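Local coordinates for Asp/Glu-specific dipeptidyl-peptidase (Flavobacterium psychrophilum, PDB 5JXF), which removes dipeptides from the N-terminus of oligopeptides as a serine peptidase of family S46, with strict specificity for Asp or Glu at the P1 position, at residues L428-V431 against F432-G436; D105-Q108 against N109-V113. All blocks are in the same frame, centred on the assembly; numbering follows the deposited sequence.

In the fold
Contact 2 comes first along the chain and contact 1 second, each at the C-terminal end of a helix. Residues 105-113 finish helix 100-109, which follows strand 95-98 of the nine-stranded antiparallel sheet and carries His101, probably the charge-relay histidine. Residues 428-436 run through the last turns of helix 417-435 to Gly436, in the long series of helices between 295 and 571. The two do not touch: their centres lie about 35 Å apart and their nearest atoms about 22 Å. Contact 2 lies close to the probable catalytic centre, the Ile107 side chain about 8 Å from those of His101 and Asp237; contact 1 is on the outer surface of the helical part, away from the active site.

Contact 1: L428-V431 against F432-G436; sequences LEQV and FITKG
Phe432 rests its CB on the previous turn of the helix, 3.4 Å from Glu429 O. With CG anti to its backbone N (chi1 173°), the ring leads away from that turn and packs on Ala519 and Leu523 of helix 519-528. Ile433 turns back instead. Its CG1 branch carries CD1 to 3.6 Å from Gln430 CG; the two side chains cross obliquely on the solvent side, and CD1 also comes near Glu429 O.

Thr434 grips a single acceptor twice. Its amide N lies 3.0 Å from Gln430 O, above the carbonyl plane rather than on a lone pair. Its hydroxyl OG1 donates to the same Gln430 O, also at 3.0 Å, and approaches nearly along the C=O axis. A chi1 of -64° sets OG1 beside the backbone N, where it can reach back one turn.

Lys435 makes the straightest of the backbone bonds here: its N is 2.6 Å from Val431 O, in the carbonyl plane, with an N-H...O angle of 161°. Its CB passes Val431 CG1 at 4.1 Å, whereas the rest of the side chain leads away. Gly436 N adds a second bond to Val431 O at 3.2 Å, so this carbonyl serves two consecutive amides, the second one residue farther than the alpha-helical spacing.

At Gly436 the backbone leaves helical values with positive phi, at a phi/psi pair that would jam a CB against the preceding carbonyl oxygen and so requires glycine. Gly436 is also the N-cap of helix 437-450, whose Ala439 and Arg443 are touched by Val431. This is a glycine-terminated helix C-terminus, with a pi-type i+5 to i bond, at the corner between two successive helices of the helical part.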
loop_
_atom_site.group_PDB
_atom_site.type_symbol
_atom_site.label_atom_id
_atom_site.label_comp_id
_atom_site.label_asym_id
_atom_site.label_seq_id
_atom_site.Cartn_x
_atom_site.Cartn_y
_atom_site.Cartn_z
ATOM N N LEU A 428 -28.126 -20.867 31.392
ATOM C CA LEU A 428 -28.735 -20.704 32.711
ATOM C C LEU A 428 -29.950 -21.631 32.905
ATOM O O LEU A 428 -30.189 -22.108 34.019
ATOM C CB LEU A 428 -29.143 -19.244 32.921
ATOM C CG LEU A 428 -29.656 -18.765 34.283
ATOM C CD1 LEU A 428 -28.546 -18.842 35.322
ATOM C CD2 LEU A 428 -30.207 -17.345 34.187
ATOM N N GLU A 429 -30.695 -21.896 31.830
ATOM C CA GLU A 429 -31.760 -22.902 31.848
ATOM C C GLU A 429 -31.291 -24.275 32.315
ATOM O O GLU A 429 -31.978 -24.949 33.076
ATOM C CB GLU A 429 -32.364 -23.036 30.455
ATOM C CG GLU A 429 -33.560 -23.946 30.306
ATOM C CD GLU A 429 -33.435 -24.751 29.035
ATOM O OE1 GLU A 429 -32.357 -24.652 28.416
ATOM O OE2 GLU A 429 -34.390 -25.447 28.634
ATOM N N GLN A 430 -30.121 -24.701 31.855
ATOM C CA GLN A 430 -29.655 -26.039 32.190
ATOM C C GLN A 430 -28.879 -26.098 33.510
ATOM O O GLN A 430 -28.597 -27.184 34.005
ATOM C CB GLN A 430 -28.807 -26.612 31.055
ATOM C CG GLN A 430 -29.511 -27.749 30.331
ATOM C CD GLN A 430 -28.585 -28.558 29.447
ATOM O OE1 GLN A 430 -28.681 -28.507 28.220
ATOM N NE2 GLN A 430 -27.691 -29.324 30.065
ATOM N N VAL A 431 -28.541 -24.945 34.082
ATOM C CA VAL A 431 -28.043 -24.909 35.455
ATOM C C VAL A 431 -29.152 -25.406 36.392
ATOM O O VAL A 431 -28.917 -26.243 37.282
ATOM C CB VAL A 431 -27.589 -23.488 35.873
ATOM C CG1 VAL A 431 -27.192 -23.458 37.343
ATOM C CG2 VAL A 431 -26.441 -23.020 35.000
ATOM N N PHE A 432 -30.366 -24.901 36.162
ATOM C CA PHE A 432 -31.545 -25.312 36.923
ATOM C C PHE A 432 -31.735 -26.821 36.872
ATOM O O PHE A 432 -31.904 -27.476 37.899
ATOM C CB PHE A 432 -32.805 -24.622 36.393
ATOM C CG PHE A 432 -34.082 -25.125 37.020
ATOM C CD1 PHE A 432 -34.560 -24.564 38.195
ATOM C CD2 PHE A 432 -34.804 -26.164 36.434
ATOM C CE1 PHE A 432 -35.729 -25.020 38.770
ATOM C CE2 PHE A 432 -35.972 -26.630 37.009
ATOM C CZ PHE A 432 -36.436 -26.060 38.177
ATOM N N ILE A 433 -31.715 -27.350 35.653
ATOM C CA ILE A 433 -31.835 -28.779 35.399
ATOM C C ILE A 433 -30.752 -29.599 36.116
ATOM O O ILE A 433 -31.038 -30.660 36.680
ATOM C CB ILE A 433 -31.763 -29.060 33.881
ATOM C CG1 ILE A 433 -32.937 -28.390 33.161
ATOM C CG2 ILE A 433 -31.741 -30.558 33.610
ATOM C CD1 ILE A 433 -32.806 -28.391 31.656
ATOM N N THR A 434 -29.519 -29.091 36.108
ATOM C CA THR A 434 -28.347 -29.834 36.593
ATOM C C THR A 434 -28.025 -29.638 38.058
ATOM O O THR A 434 -27.854 -30.591 38.814
ATOM C CB THR A 434 -27.085 -29.437 35.805
ATOM O OG1 THR A 434 -27.248 -29.816 34.436
ATOM C CG2 THR A 434 -25.840 -30.098 36.388
ATOM N N LYS A 435 -27.933 -28.375 38.432
ATOM C CA LYS A 435 -27.324 -27.958 39.671
ATOM C C LYS A 435 -28.376 -27.484 40.678
ATOM O O LYS A 435 -28.085 -27.310 41.866
ATOM C CB LYS A 435 -26.281 -26.883 39.325
ATOM C CG LYS A 435 -24.872 -27.427 38.696
ATOM C CD LYS A 435 -24.083 -27.868 39.965
ATOM C CE LYS A 435 -22.668 -28.359 39.524
ATOM N NZ LYS A 435 -22.545 -27.332 38.428
ATOM N N GLY A 436 -29.606 -27.319 40.195
ATOM C CA GLY A 436 -30.743 -27.093 41.067
ATOM C C GLY A 436 -31.310 -25.684 41.077
ATOM O O GLY A 436 -30.731 -24.760 40.495
#

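Contact 2: D105-Q108 against N109-V113; sequences DAIQ and NHSSV
Asn109, His110 and Ser111 close the last turn of helix 100-109 and carry the chain into the loop before helix 117-120: a helix C-terminus secured by both backbone and side-chain bonds. Among the backbone bonds, Asn109 N reaches Asp105 O at 2.9 Å and His110 N reaches Ala106 O at 3.1 Å, both with alpha-helical spacing. His110 then leaves helical geometry, and Ser111 N turns to Gln108 O at 3.1 Å, only three residues back and well above the carbonyl plane.

Ile107 O, between these acceptors, is taken by a side-chain hydroxyl. Ser111 OG donates to Ile107 O over 2.7 Å, from above the carbonyl plane; a chi1 of -65° keeps OG beside its own backbone N, within bonding distance of the carbonyl one turn back. The same OG bonds to Leu118 N, joining the end of this helix to the next one, against which Ile107 also packs.

Other polar ends fasten the turn to its surroundings. Gln108 NE2 bonds to Ile332 O, and Asp105 OD1 to Ser336 OG, tying the helix of the putative charge-relay His101 to helix 328-357.

The His110 imidazole turns its CD2 edge to the preceding turn, its NE2 hydrogen-bonded to Asn133 OD1. Ala106 O lies at that edge, near the ring plane, with CD2 approaching the oxygen to 2.9 Å.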
loop_
_atom_site.group_PDB
_atom_site.type_symbol
_atom_site.label_atom_id
_atom_site.label_comp_id
_atom_site.label_asym_id
_atom_site.label_seq_id
_atom_site.Cartn_x
_atom_site.Cartn_y
_atom_site.Cartn_z
ATOM N N ASP A 105 -10.489 -1.287 27.176
ATOM C CA ASP A 105 -11.759 -1.653 27.789
ATOM C C ASP A 105 -11.987 -0.858 29.079
ATOM O O ASP A 105 -13.102 -0.403 29.339
ATOM C CB ASP A 105 -11.816 -3.160 28.065
ATOM C CG ASP A 105 -13.181 -3.610 28.564
ATOM O OD1 ASP A 105 -14.151 -3.519 27.774
ATOM O OD2 ASP A 105 -13.292 -4.047 29.733
ATOM N N ALA A 106 -10.928 -0.669 29.862
ATOM C CA ALA A 106 -10.980 0.200 31.035
ATOM C C ALA A 106 -11.223 1.677 30.667
ATOM O O ALA A 106 -11.992 2.378 31.322
ATOM C CB ALA A 106 -9.695 0.068 31.835
ATOM N N ILE A 107 -10.557 2.162 29.630
ATOM C CA ILE A 107 -10.789 3.537 29.199
ATOM C C ILE A 107 -12.230 3.743 28.713
ATOM O O ILE A 107 -12.895 4.708 29.120
ATOM C CB ILE A 107 -9.800 3.947 28.093
ATOM C CG1 ILE A 107 -8.388 3.986 28.659
ATOM C CG2 ILE A 107 -10.159 5.309 27.540
ATOM C CD1 ILE A 107 -7.343 3.662 27.662
ATOM N N GLN A 108 -12.711 2.838 27.853
ATOM C CA GLN A 108 -14.076 2.930 27.317
ATOM C C GLN A 108 -15.059 2.860 28.450
ATOM O O GLN A 108 -16.086 3.537 28.443
ATOM C CB GLN A 108 -14.381 1.802 26.319
ATOM C CG GLN A 108 -15.785 1.873 25.681
ATOM C CD GLN A 108 -16.856 1.065 26.430
ATOM O OE1 GLN A 108 -16.552 0.255 27.317
ATOM N NE2 GLN A 108 -18.117 1.278 26.060
ATOM N N ASN A 109 -14.737 2.017 29.426
ATOM C CA ASN A 109 -15.611 1.849 30.566
ATOM C C ASN A 109 -15.722 3.146 31.378
ATOM O O ASN A 109 -16.811 3.416 31.888
ATOM C CB ASN A 109 -15.156 0.692 31.461
ATOM C CG ASN A 109 -16.173 0.369 32.548
ATOM O OD1 ASN A 109 -17.379 0.278 32.288
ATOM N ND2 ASN A 109 -15.690 0.187 33.773
ATOM N N HIS A 110 -14.673 3.977 31.512
ATOM C CA HIS A 110 -15.011 5.221 32.210
ATOM C C HIS A 110 -15.214 6.384 31.237
ATOM O O HIS A 110 -15.127 7.539 31.644
ATOM C CB HIS A 110 -14.010 5.692 33.288
ATOM C CG HIS A 110 -13.488 4.606 34.185
ATOM N ND1 HIS A 110 -13.240 4.833 35.527
ATOM C CD2 HIS A 110 -12.935 3.419 33.908
ATOM C CE1 HIS A 110 -12.705 3.748 36.057
ATOM N NE2 HIS A 110 -12.446 2.893 35.088
ATOM N N SER A 111 -15.456 6.117 29.962
ATOM C CA SER A 111 -15.723 7.234 29.063
ATOM C C SER A 111 -17.226 7.468 28.934
ATOM O O SER A 111 -18.035 6.571 29.173
ATOM C CB SER A 111 -15.091 6.979 27.697
ATOM O OG SER A 111 -13.681 6.937 27.821
ATOM N N SER A 112 -17.582 8.697 28.579
ATOM C CA SER A 112 -18.964 9.096 28.338
ATOM C C SER A 112 -18.943 10.304 27.400
ATOM O O SER A 112 -17.901 10.630 26.835
ATOM C CB SER A 112 -19.687 9.429 29.646
ATOM O OG SER A 112 -19.123 10.576 30.252
ATOM N N VAL A 113 -20.078 10.974 27.241
ATOM C CA VAL A 113 -20.144 12.115 26.330
ATOM C C VAL A 113 -19.454 13.353 26.918
ATOM O O VAL A 113 -18.870 14.157 26.194
ATOM C CB VAL A 113 -21.601 12.459 25.966
ATOM C CG1 VAL A 113 -22.138 11.456 24.953
ATOM C CG2 VAL A 113 -22.477 12.496 27.214
#